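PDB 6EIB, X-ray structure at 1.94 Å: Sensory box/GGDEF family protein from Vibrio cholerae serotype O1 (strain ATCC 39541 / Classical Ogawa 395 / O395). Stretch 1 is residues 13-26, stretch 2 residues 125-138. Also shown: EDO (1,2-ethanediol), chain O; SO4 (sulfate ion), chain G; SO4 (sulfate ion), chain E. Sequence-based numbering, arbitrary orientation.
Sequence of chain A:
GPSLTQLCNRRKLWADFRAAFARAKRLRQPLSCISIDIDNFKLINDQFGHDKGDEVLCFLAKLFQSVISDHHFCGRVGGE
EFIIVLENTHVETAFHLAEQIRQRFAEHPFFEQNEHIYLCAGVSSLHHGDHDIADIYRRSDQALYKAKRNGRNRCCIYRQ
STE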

ATOM      1  N   LEU A  13      -4.429  11.514   4.079  1.00 25.85           N
ATOM      2  CA  LEU A  13      -4.662  10.083   4.180  1.00 25.05           C
ATOM      3  C   LEU A  13      -5.179   9.725   5.559  1.00 25.20           C
ATOM      4  O   LEU A  13      -6.200   9.016   5.689  1.00 26.52           O
ATOM      5  CB  LEU A  13      -3.376   9.283   3.860  1.00 25.26           C
ATOM      6  CG  LEU A  13      -3.508   7.741   3.859  1.00 23.99           C
ATOM      7  CD1 LEU A  13      -3.490   7.132   5.237  1.00 23.53           C
ATOM      8  CD2 LEU A  13      -4.809   7.293   3.107  1.00 28.46           C
ATOM      9  N   TRP A  14      -4.459  10.149   6.597  1.00 23.22           N
ATOM     10  CA  TRP A  14      -4.863   9.723   7.924  1.00 21.41           C
ATOM     11  C   TRP A  14      -6.260  10.231   8.253  1.00 21.82           C
ATOM     12  O   TRP A  14      -7.069   9.510   8.839  1.00 18.90           O
ATOM     13  CB  TRP A  14      -3.879  10.187   8.985  1.00 21.41           C
ATOM     14  CG  TRP A  14      -2.494   9.577   8.913  1.00 20.10           C
ATOM     15  CD1 TRP A  14      -1.308  10.269   8.847  1.00 20.60           C
ATOM     16  CD2 TRP A  14      -2.143   8.178   8.924  1.00 20.47           C
ATOM     17  NE1 TRP A  14      -0.246   9.390   8.820  1.00 21.07           N
ATOM     18  CE2 TRP A  14      -0.723   8.105   8.885  1.00 19.72           C
ATOM     19  CE3 TRP A  14      -2.877   6.985   8.983  1.00 20.92           C
ATOM     20  CZ2 TRP A  14      -0.036   6.898   8.884  1.00 19.23           C
ATOM     21  CZ3 TRP A  14      -2.171   5.765   8.981  1.00 20.87           C
ATOM     22  CH2 TRP A  14      -0.772   5.740   8.946  1.00 20.19           C
ATOM     23  N   ALA A  15      -6.537  11.473   7.893  1.00 23.18           N
ATOM     24  CA  ALA A  15      -7.875  12.045   8.137  1.00 25.79           C
ATOM     25  C   ALA A  15      -8.945  11.321   7.325  1.00 26.06           C
ATOM     26  O   ALA A  15     -10.014  11.042   7.845  1.00 26.29           O
ATOM     27  CB  ALA A  15      -7.900  13.548   7.824  1.00 26.96           C
ATOM     28  N   ASP A  16      -8.683  11.035   6.047  1.00 27.47           N
ATOM     29  CA  ASP A  16      -9.660  10.294   5.249  1.00 27.69           C
ATOM     30  C   ASP A  16      -9.860   8.890   5.833  1.00 24.70           C
ATOM     31  O   ASP A  16     -10.985   8.378   5.911  1.00 24.34           O
ATOM     32  CB  ASP A  16      -9.222  10.212   3.775  1.00 30.41           C
ATOM     33  CG  ASP A  16      -9.418  11.532   3.027  1.00 34.29           C
ATOM     34  OD1 ASP A  16     -10.254  12.336   3.476  1.00 37.06           O
ATOM     35  OD2 ASP A  16      -8.743  11.762   2.004  1.00 34.73           O
ATOM     36  N   PHE A  17      -8.770   8.280   6.268  1.00 20.54           N
ATOM     37  CA  PHE A  17      -8.823   6.943   6.853  1.00 20.97           C
ATOM     38  C   PHE A  17      -9.682   6.948   8.137  1.00 21.78           C
ATOM     39  O   PHE A  17     -10.515   6.058   8.342  1.00 23.13           O
ATOM     40  CB  PHE A  17      -7.391   6.470   7.157  1.00 21.70           C
ATOM     41  CG  PHE A  17      -7.268   5.004   7.433  1.00 20.77           C
ATOM     42  CD1 PHE A  17      -8.366   4.167   7.359  1.00 20.31           C
ATOM     43  CD2 PHE A  17      -6.020   4.464   7.765  1.00 20.40           C
ATOM     44  CE1 PHE A  17      -8.239   2.802   7.628  1.00 20.43           C
ATOM     45  CE2 PHE A  17      -5.863   3.108   8.028  1.00 18.93           C
ATOM     46  CZ  PHE A  17      -6.957   2.274   7.977  1.00 20.32           C
ATOM     47  N   ARG A  18      -9.468   7.928   9.011  1.00 20.70           N
ATOM     48  CA  ARG A  18     -10.298   8.045  10.222  1.00 20.20           C
ATOM     49  C   ARG A  18     -11.790   8.281   9.904  1.00 21.49           C
ATOM     50  O   ARG A  18     -12.663   7.776  10.610  1.00 22.22           O
ATOM     51  CB  ARG A  18      -9.803   9.166  11.138  1.00 20.79           C
ATOM     52  CG  ARG A  18      -8.492   8.799  11.862  1.00 19.71           C
ATOM     53  CD  ARG A  18      -8.094   9.753  13.014  1.00 21.20           C
ATOM     54  NE  ARG A  18      -6.901   9.170  13.644  1.00 20.66           N
ATOM     55  CZ  ARG A  18      -6.938   8.182  14.531  1.00 20.59           C
ATOM     56  NH1 ARG A  18      -8.111   7.696  14.934  1.00 18.80           N
ATOM     57  NH2 ARG A  18      -5.797   7.675  15.013  1.00 21.63           N
ATOM     58  N   ALA A  19     -12.083   9.085   8.897  1.00 21.26           N
ATOM     59  CA  ALA A  19     -13.503   9.323   8.575  1.00 23.99           C
ATOM     60  C   ALA A  19     -14.104   8.039   7.996  1.00 25.63           C
ATOM     61  O   ALA A  19     -15.261   7.689   8.276  1.00 28.47           O
ATOM     62  CB  ALA A  19     -13.642  10.480   7.633  1.00 24.33           C
ATOM     63  N   ALA A  20     -13.310   7.343   7.186  1.00 24.59           N
ATOM     64  CA  ALA A  20     -13.712   6.057   6.594  1.00 24.04           C
ATOM     65  C   ALA A  20     -13.981   4.974   7.633  1.00 24.03           C
ATOM     66  O   ALA A  20     -14.928   4.203   7.500  1.00 25.83           O
ATOM     67  CB  ALA A  20     -12.627   5.564   5.611  1.00 23.78           C
ATOM     68  N   PHE A  21     -13.164   4.935   8.684  1.00 21.39           N
ATOM     69  CA  PHE A  21     -13.348   3.993   9.777  1.00 21.47           C
ATOM     70  C   PHE A  21     -14.720   4.187  10.424  1.00 22.29           C
ATOM     71  O   PHE A  21     -15.483   3.216  10.635  1.00 22.97           O
ATOM     72  CB  PHE A  21     -12.207   4.219  10.794  1.00 22.75           C
ATOM     73  CG  PHE A  21     -12.191   3.267  11.968  1.00 24.74           C
ATOM     74  CD1 PHE A  21     -13.030   3.477  13.061  1.00 25.80           C
ATOM     75  CD2 PHE A  21     -11.281   2.217  12.016  1.00 25.52           C
ATOM     76  CE1 PHE A  21     -13.022   2.632  14.148  1.00 25.55           C
ATOM     77  CE2 PHE A  21     -11.248   1.376  13.109  1.00 25.85           C
ATOM     78  CZ  PHE A  21     -12.128   1.586  14.187  1.00 25.24           C
ATOM     79  N   ALA A  22     -15.040   5.431  10.753  1.00 23.00           N
ATOM     80  CA  ALA A  22     -16.312   5.730  11.424  1.00 25.07           C
ATOM     81  C   ALA A  22     -17.504   5.467  10.518  1.00 27.79           C
ATOM     82  O   ALA A  22     -18.562   4.998  10.952  1.00 29.13           O
ATOM     83  CB  ALA A  22     -16.316   7.165  11.897  1.00 26.98           C
ATOM     84  N   ARG A  23     -17.350   5.864   9.263  1.00 29.63           N
ATOM     85  CA  ARG A  23     -18.372   5.640   8.227  1.00 33.14           C
ATOM     86  C   ARG A  23     -18.590   4.103   8.077  1.00 27.50           C
ATOM     87  O   ARG A  23     -19.718   3.602   8.061  1.00 29.42           O
ATOM     88  CB  ARG A  23     -17.905   6.336   6.931  1.00 35.23           C
ATOM     89  CG  ARG A  23     -18.915   6.625   5.857  1.00 38.99           C
ATOM     90  CD  ARG A  23     -18.463   7.843   5.027  1.00 41.30           C
ATOM     91  NE  ARG A  23     -17.135   7.644   4.441  1.00 43.01           N
ATOM     92  CZ  ARG A  23     -16.137   8.526   4.490  1.00 43.41           C
ATOM     93  NH1 ARG A  23     -16.305   9.701   5.087  1.00 44.37           N
ATOM     94  NH2 ARG A  23     -14.967   8.235   3.927  1.00 42.43           N
ATOM     95  N   ALA A  24     -17.491   3.350   8.035  1.00 25.73           N
ATOM     96  CA  ALA A  24     -17.542   1.898   7.890  1.00 24.72           C
ATOM     97  C   ALA A  24     -18.294   1.190   9.002  1.00 25.00           C
ATOM     98  O   ALA A  24     -19.078   0.272   8.735  1.00 26.63           O
ATOM     99  CB  ALA A  24     -16.098   1.336   7.823  1.00 21.48           C
ATOM    100  N   LYS A  25     -18.048   1.595  10.244  1.00 25.55           N
ATOM    101  CA  LYS A  25     -18.786   1.047  11.386  1.00 27.85           C
ATOM    102  C   LYS A  25     -20.259   1.487  11.354  1.00 28.88           C
ATOM    103  O   LYS A  25     -21.161   0.675  11.593  1.00 29.28           O
ATOM    104  CB  LYS A  25     -18.150   1.491  12.708  1.00 31.02           C
ATOM    105  CG  LYS A  25     -16.922   0.670  13.147  1.00 32.90           C
ATOM    106  CD  LYS A  25     -16.284   1.285  14.396  1.00 35.75           C
ATOM    107  CE  LYS A  25     -16.112   0.283  15.558  1.00 37.60           C
ATOM    108  NZ  LYS A  25     -15.304  -0.876  15.146  1.00 39.62           N
ATOM    109  N   ARG A  26     -20.493   2.744  10.990  1.00 28.66           N
ATOM    110  CA  ARG A  26     -21.849   3.312  10.986  1.00 33.52           C
ATOM    111  C   ARG A  26     -22.715   2.629   9.916  1.00 34.61           C
ATOM    112  O   ARG A  26     -23.855   2.243  10.173  1.00 36.72           O
ATOM    113  CB  ARG A  26     -21.781   4.826  10.738  1.00 37.52           C
ATOM    114  CG  ARG A  26     -23.135   5.529  10.532  1.00 43.75           C
ATOM    115  CD  ARG A  26     -22.943   7.064  10.487  1.00 48.09           C
ATOM    116  NE  ARG A  26     -22.171   7.475   9.301  1.00 51.43           N
ATOM    117  CZ  ARG A  26     -22.722   7.755   8.114  1.00 54.32           C
ATOM    118  NH1 ARG A  26     -24.043   7.714   7.967  1.00 56.14           N
ATOM    119  NH2 ARG A  26     -21.960   8.109   7.079  1.00 54.36           N
TER
HETATM  120  C1  EDO O 211     -19.419  -4.975  16.358  1.00 61.74           C
HETATM  121  O1  EDO O 211     -19.375  -6.357  16.741  1.00 62.62           O
HETATM  122  C2  EDO O 211     -18.251  -4.256  17.014  1.00 60.46           C
HETATM  123  O2  EDO O 211     -17.921  -3.070  16.291  1.00 59.58           O
HETATM  124  S   SO4 G 203      -1.233 -10.500  17.594  1.00 90.43           S
HETATM  125  O1  SO4 G 203      -0.926  -9.674  16.436  1.00 90.64           O
HETATM  126  O2  SO4 G 203      -0.945 -11.892  17.266  1.00 90.62           O
HETATM  127  O3  SO4 G 203      -0.384 -10.105  18.718  1.00 90.69           O
HETATM  128  O4  SO4 G 203      -2.644 -10.336  17.927  1.00 89.93           O
HETATM  129  S   SO4 E 201     -14.111  -8.220   5.496  1.00 35.05           S
HETATM  130  O1  SO4 E 201     -13.254  -7.095   5.858  1.00 36.66           O
HETATM  131  O2  SO4 E 201     -13.832  -8.612   4.124  1.00 35.34           O
HETATM  132  O3  SO4 E 201     -13.877  -9.346   6.388  1.00 32.57           O
HETATM  133  O4  SO4 E 201     -15.529  -7.796   5.556  1.00 37.46           O
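Stretch 2 (125-138) SLHHGDHDIADIYR

Stretch 2 packs on one side of the helix of residues 13-26 as a loop followed by a steeply crossing helix, an apolar contact centred on Ile133 and Phe21 and pinned by a salt bridge and a lysine-to-carbonyl hydrogen bond. The chain leaves Ser125 in extended conformation, makes a type I beta turn from His127 to Asp130, and then enters the helix that runs on through Arg138. The capping residue is Asp132, whose OD1 accepts from Ala134 N at 2.8 Å. The two helix axes approach to 10.7 Å, with an angle of 104° between their N-to-C directions, so the second helix crosses the first nearly at right angles. The backbones come nearest at Arg18 and Ile133, whose CA atoms are 6.1 Å apart; farther along, Lys25 CA lies 8.4 Å from His128 CA.

Ile133 fits as a knob among Trp14, Phe17, Arg18 and Phe21. Its CG2 lies over the face of the Phe17 ring, 3.8 Å from the centroid, in a CH-pi contact, while its CD1 reaches Trp14 CE3 at 3.7 Å. Beside this knob, Arg18 NH1 and NH2 donate to Asp132 OD2 and OD1 at 2.7 and 2.9 Å, respectively; Asp132 OD1 thus serves both the cap and the salt bridge. One face of the same guanidinium covers Ile133 CG1, 3.6 Å from Arg18 NH2.

Phe21 extends the apolar surface towards the loop: its CE2 is 3.5 Å from Leu126 CD1, and its CD2 is 3.8 Å from Ile136 CD1. Ala24 CB continues the packing against Leu126 CD2 at 3.8 Å. At the turn, Lys25 NZ donates to Asp130 O at 2.7 Å, tying the loop to the later part of stretch 1. Together these contacts bury 724 Å², both sides summed.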

ATOM      1  N   SER A 125      -8.123  -5.604   7.269  1.00 20.33           N
ATOM      2  CA  SER A 125      -9.346  -4.833   7.163  1.00 19.48           C
ATOM      3  C   SER A 125      -9.975  -4.593   8.533  1.00 21.45           C
ATOM      4  O   SER A 125      -9.589  -5.214   9.523  1.00 22.76           O
ATOM      5  CB  SER A 125     -10.331  -5.538   6.245  1.00 19.36           C
ATOM      6  OG  SER A 125     -10.783  -6.732   6.839  1.00 20.19           O
ATOM      7  N   LEU A 126     -10.990  -3.728   8.578  1.00 23.24           N
ATOM      8  CA  LEU A 126     -11.676  -3.425   9.838  1.00 23.44           C
ATOM      9  C   LEU A 126     -12.213  -4.712  10.471  1.00 23.95           C
ATOM     10  O   LEU A 126     -12.820  -5.532   9.775  1.00 24.07           O
ATOM     11  CB  LEU A 126     -12.838  -2.453   9.584  1.00 25.14           C
ATOM     12  CG  LEU A 126     -13.807  -2.090  10.718  1.00 27.17           C
ATOM     13  CD1 LEU A 126     -13.135  -1.237  11.727  1.00 26.18           C
ATOM     14  CD2 LEU A 126     -15.076  -1.425  10.162  1.00 30.09           C
ATOM     15  N   HIS A 127     -11.941  -4.911  11.768  1.00 22.87           N
ATOM     16  CA  HIS A 127     -12.517  -6.020  12.544  1.00 24.29           C
ATOM     17  C   HIS A 127     -13.500  -5.439  13.594  1.00 30.02           C
ATOM     18  O   HIS A 127     -13.401  -4.265  13.967  1.00 28.88           O
ATOM     19  CB  HIS A 127     -11.439  -6.861  13.258  1.00 25.40           C
ATOM     20  CG  HIS A 127     -10.547  -7.641  12.335  1.00 26.71           C
ATOM     21  ND1 HIS A 127      -9.593  -8.522  12.803  1.00 25.98           N
ATOM     22  CD2 HIS A 127     -10.445  -7.660  10.983  1.00 26.98           C
ATOM     23  CE1 HIS A 127      -8.968  -9.075  11.779  1.00 26.74           C
ATOM     24  NE2 HIS A 127      -9.455  -8.563  10.664  1.00 26.56           N
ATOM     25  N   HIS A 128     -14.417  -6.247  14.105  1.00 33.07           N
ATOM     26  CA  HIS A 128     -15.392  -5.723  15.077  1.00 38.44           C
ATOM     27  C   HIS A 128     -14.827  -5.080  16.363  1.00 39.37           C
ATOM     28  O   HIS A 128     -15.326  -4.048  16.812  1.00 42.19           O
ATOM     29  CB  HIS A 128     -16.379  -6.837  15.409  1.00 41.70           C
ATOM     30  CG  HIS A 128     -17.281  -7.159  14.261  1.00 43.59           C
ATOM     31  ND1 HIS A 128     -18.140  -6.225  13.713  1.00 43.89           N
ATOM     32  CD2 HIS A 128     -17.395  -8.268  13.488  1.00 44.95           C
ATOM     33  CE1 HIS A 128     -18.773  -6.761  12.685  1.00 45.25           C
ATOM     34  NE2 HIS A 128     -18.343  -8.005  12.530  1.00 45.58           N
ATOM     35  N   GLY A 129     -13.780  -5.632  16.934  1.00 37.53           N
ATOM     36  CA  GLY A 129     -13.251  -5.045  18.162  1.00 36.28           C
ATOM     37  C   GLY A 129     -12.438  -3.774  17.973  1.00 32.55           C
ATOM     38  O   GLY A 129     -11.952  -3.212  18.956  1.00 32.23           O
ATOM     39  N   ASP A 130     -12.247  -3.336  16.723  1.00 29.22           N
ATOM     40  CA  ASP A 130     -11.440  -2.148  16.435  1.00 27.39           C
ATOM     41  C   ASP A 130     -12.018  -0.838  16.974  1.00 28.53           C
ATOM     42  O   ASP A 130     -13.217  -0.592  16.853  1.00 27.23           O
ATOM     43  CB  ASP A 130     -11.258  -1.974  14.919  1.00 26.07           C
ATOM     44  CG  ASP A 130     -10.411  -3.055  14.286  1.00 25.71           C
ATOM     45  OD1 ASP A 130      -9.751  -3.827  15.029  1.00 24.50           O
ATOM     46  OD2 ASP A 130     -10.380  -3.133  13.020  1.00 26.50           O
ATOM     47  N   HIS A 131     -11.151   0.039  17.491  1.00 27.49           N
ATOM     48  CA  HIS A 131     -11.630   1.349  17.935  1.00 27.22           C
ATOM     49  C   HIS A 131     -10.832   2.476  17.329  1.00 25.59           C
ATOM     50  O   HIS A 131     -11.156   3.637  17.535  1.00 27.21           O
ATOM     51  CB  HIS A 131     -11.636   1.445  19.463  1.00 28.81           C
ATOM     52  CG  HIS A 131     -12.416   0.341  20.098  1.00 31.05           C
ATOM     53  ND1 HIS A 131     -11.837  -0.617  20.905  1.00 32.44           N
ATOM     54  CD2 HIS A 131     -13.720   0.009  19.986  1.00 31.40           C
ATOM     55  CE1 HIS A 131     -12.769  -1.477  21.285  1.00 33.19           C
ATOM     56  NE2 HIS A 131     -13.916  -1.124  20.734  1.00 32.81           N
ATOM     57  N   ASP A 132      -9.786   2.147  16.585  1.00 21.98           N
ATOM     58  CA  ASP A 132      -8.995   3.207  15.987  1.00 20.72           C
ATOM     59  C   ASP A 132      -8.441   2.729  14.669  1.00 19.11           C
ATOM     60  O   ASP A 132      -8.362   1.516  14.475  1.00 19.78           O
ATOM     61  CB  ASP A 132      -7.874   3.637  16.940  1.00 20.49           C
ATOM     62  CG  ASP A 132      -7.255   4.955  16.529  1.00 22.99           C
ATOM     63  OD1 ASP A 132      -6.315   4.946  15.699  1.00 22.28           O
ATOM     64  OD2 ASP A 132      -7.731   6.013  16.999  1.00 25.32           O
ATOM     65  N   ILE A 133      -8.089   3.641  13.759  1.00 17.19           N
ATOM     66  CA  ILE A 133      -7.451   3.176  12.516  1.00 18.33           C
ATOM     67  C   ILE A 133      -6.146   2.474  12.883  1.00 19.43           C
ATOM     68  O   ILE A 133      -5.684   1.610  12.149  1.00 20.22           O
ATOM     69  CB  ILE A 133      -7.185   4.327  11.523  1.00 17.68           C
ATOM     70  CG1 ILE A 133      -6.382   5.437  12.209  1.00 19.32           C
ATOM     71  CG2 ILE A 133      -8.552   4.886  10.940  1.00 18.62           C
ATOM     72  CD1 ILE A 133      -5.792   6.422  11.236  1.00 18.86           C
ATOM     73  N   ALA A 134      -5.556   2.807  14.036  1.00 19.43           N
ATOM     74  CA  ALA A 134      -4.286   2.166  14.422  1.00 17.72           C
ATOM     75  C   ALA A 134      -4.470   0.656  14.622  1.00 19.11           C
ATOM     76  O   ALA A 134      -3.530  -0.122  14.432  1.00 21.42           O
ATOM     77  CB  ALA A 134      -3.695   2.830  15.718  1.00 16.30           C
ATOM     78  N   ASP A 135      -5.665   0.211  14.997  1.00 19.09           N
ATOM     79  CA  ASP A 135      -5.902  -1.244  15.121  1.00 18.03           C
ATOM     80  C   ASP A 135      -5.771  -1.943  13.766  1.00 20.05           C
ATOM     81  O   ASP A 135      -5.382  -3.120  13.699  1.00 22.74           O
ATOM     82  CB  ASP A 135      -7.285  -1.562  15.679  1.00 18.14           C
ATOM     83  CG  ASP A 135      -7.419  -1.222  17.174  1.00 19.70           C
ATOM     84  OD1 ASP A 135      -6.474  -1.555  17.928  1.00 18.43           O
ATOM     85  OD2 ASP A 135      -8.462  -0.626  17.549  1.00 19.36           O
ATOM     86  N   ILE A 136      -6.201  -1.260  12.708  1.00 17.82           N
ATOM     87  CA  ILE A 136      -6.130  -1.832  11.347  1.00 18.21           C
ATOM     88  C   ILE A 136      -4.690  -1.764  10.818  1.00 18.65           C
ATOM     89  O   ILE A 136      -4.156  -2.763  10.334  1.00 18.91           O
ATOM     90  CB  ILE A 136      -7.073  -1.103  10.372  1.00 17.07           C
ATOM     91  CG1 ILE A 136      -8.516  -1.182  10.879  1.00 16.02           C
ATOM     92  CG2 ILE A 136      -7.025  -1.741   8.951  1.00 17.42           C
ATOM     93  CD1 ILE A 136      -9.580  -0.482   9.935  1.00 19.17           C
ATOM     94  N   TYR A 137      -4.083  -0.582  10.919  1.00 18.80           N
ATOM     95  CA  TYR A 137      -2.711  -0.379  10.461  1.00 20.09           C
ATOM     96  C   TYR A 137      -1.744  -1.363  11.119  1.00 19.72           C
ATOM     97  O   TYR A 137      -0.829  -1.889  10.461  1.00 20.73           O
ATOM     98  CB  TYR A 137      -2.231   1.063  10.769  1.00 27.03           C
ATOM     99  CG  TYR A 137      -0.768   1.224  10.362  1.00 27.73           C
ATOM    100  CD1 TYR A 137      -0.422   1.346   9.020  1.00 27.74           C
ATOM    101  CD2 TYR A 137       0.264   1.125  11.294  1.00 26.54           C
ATOM    102  CE1 TYR A 137       0.918   1.437   8.607  1.00 27.76           C
ATOM    103  CE2 TYR A 137       1.619   1.198  10.886  1.00 25.84           C
ATOM    104  CZ  TYR A 137       1.929   1.367   9.537  1.00 26.83           C
ATOM    105  OH  TYR A 137       3.254   1.453   9.077  1.00 28.07           O
ATOM    106  N   ARG A 138      -1.937  -1.619  12.409  1.00 19.85           N
ATOM    107  CA  ARG A 138      -1.104  -2.585  13.126  1.00 20.78           C
ATOM    108  C   ARG A 138      -1.124  -3.953  12.433  1.00 20.60           C
ATOM    109  O   ARG A 138      -0.084  -4.634  12.306  1.00 18.25           O
ATOM    110  CB  ARG A 138      -1.566  -2.712  14.582  1.00 22.14           C
ATOM    111  CG  ARG A 138      -0.930  -3.831  15.288  1.00 26.44           C
ATOM    112  CD  ARG A 138      -1.465  -3.965  16.677  1.00 31.10           C
ATOM    113  NE  ARG A 138      -0.792  -5.075  17.331  1.00 36.11           N
ATOM    114  CZ  ARG A 138      -1.249  -6.319  17.280  1.00 38.98           C
ATOM    115  NH1 ARG A 138      -2.389  -6.575  16.632  1.00 37.81           N
ATOM    116  NH2 ARG A 138      -0.583  -7.286  17.894  1.00 41.67           N
TER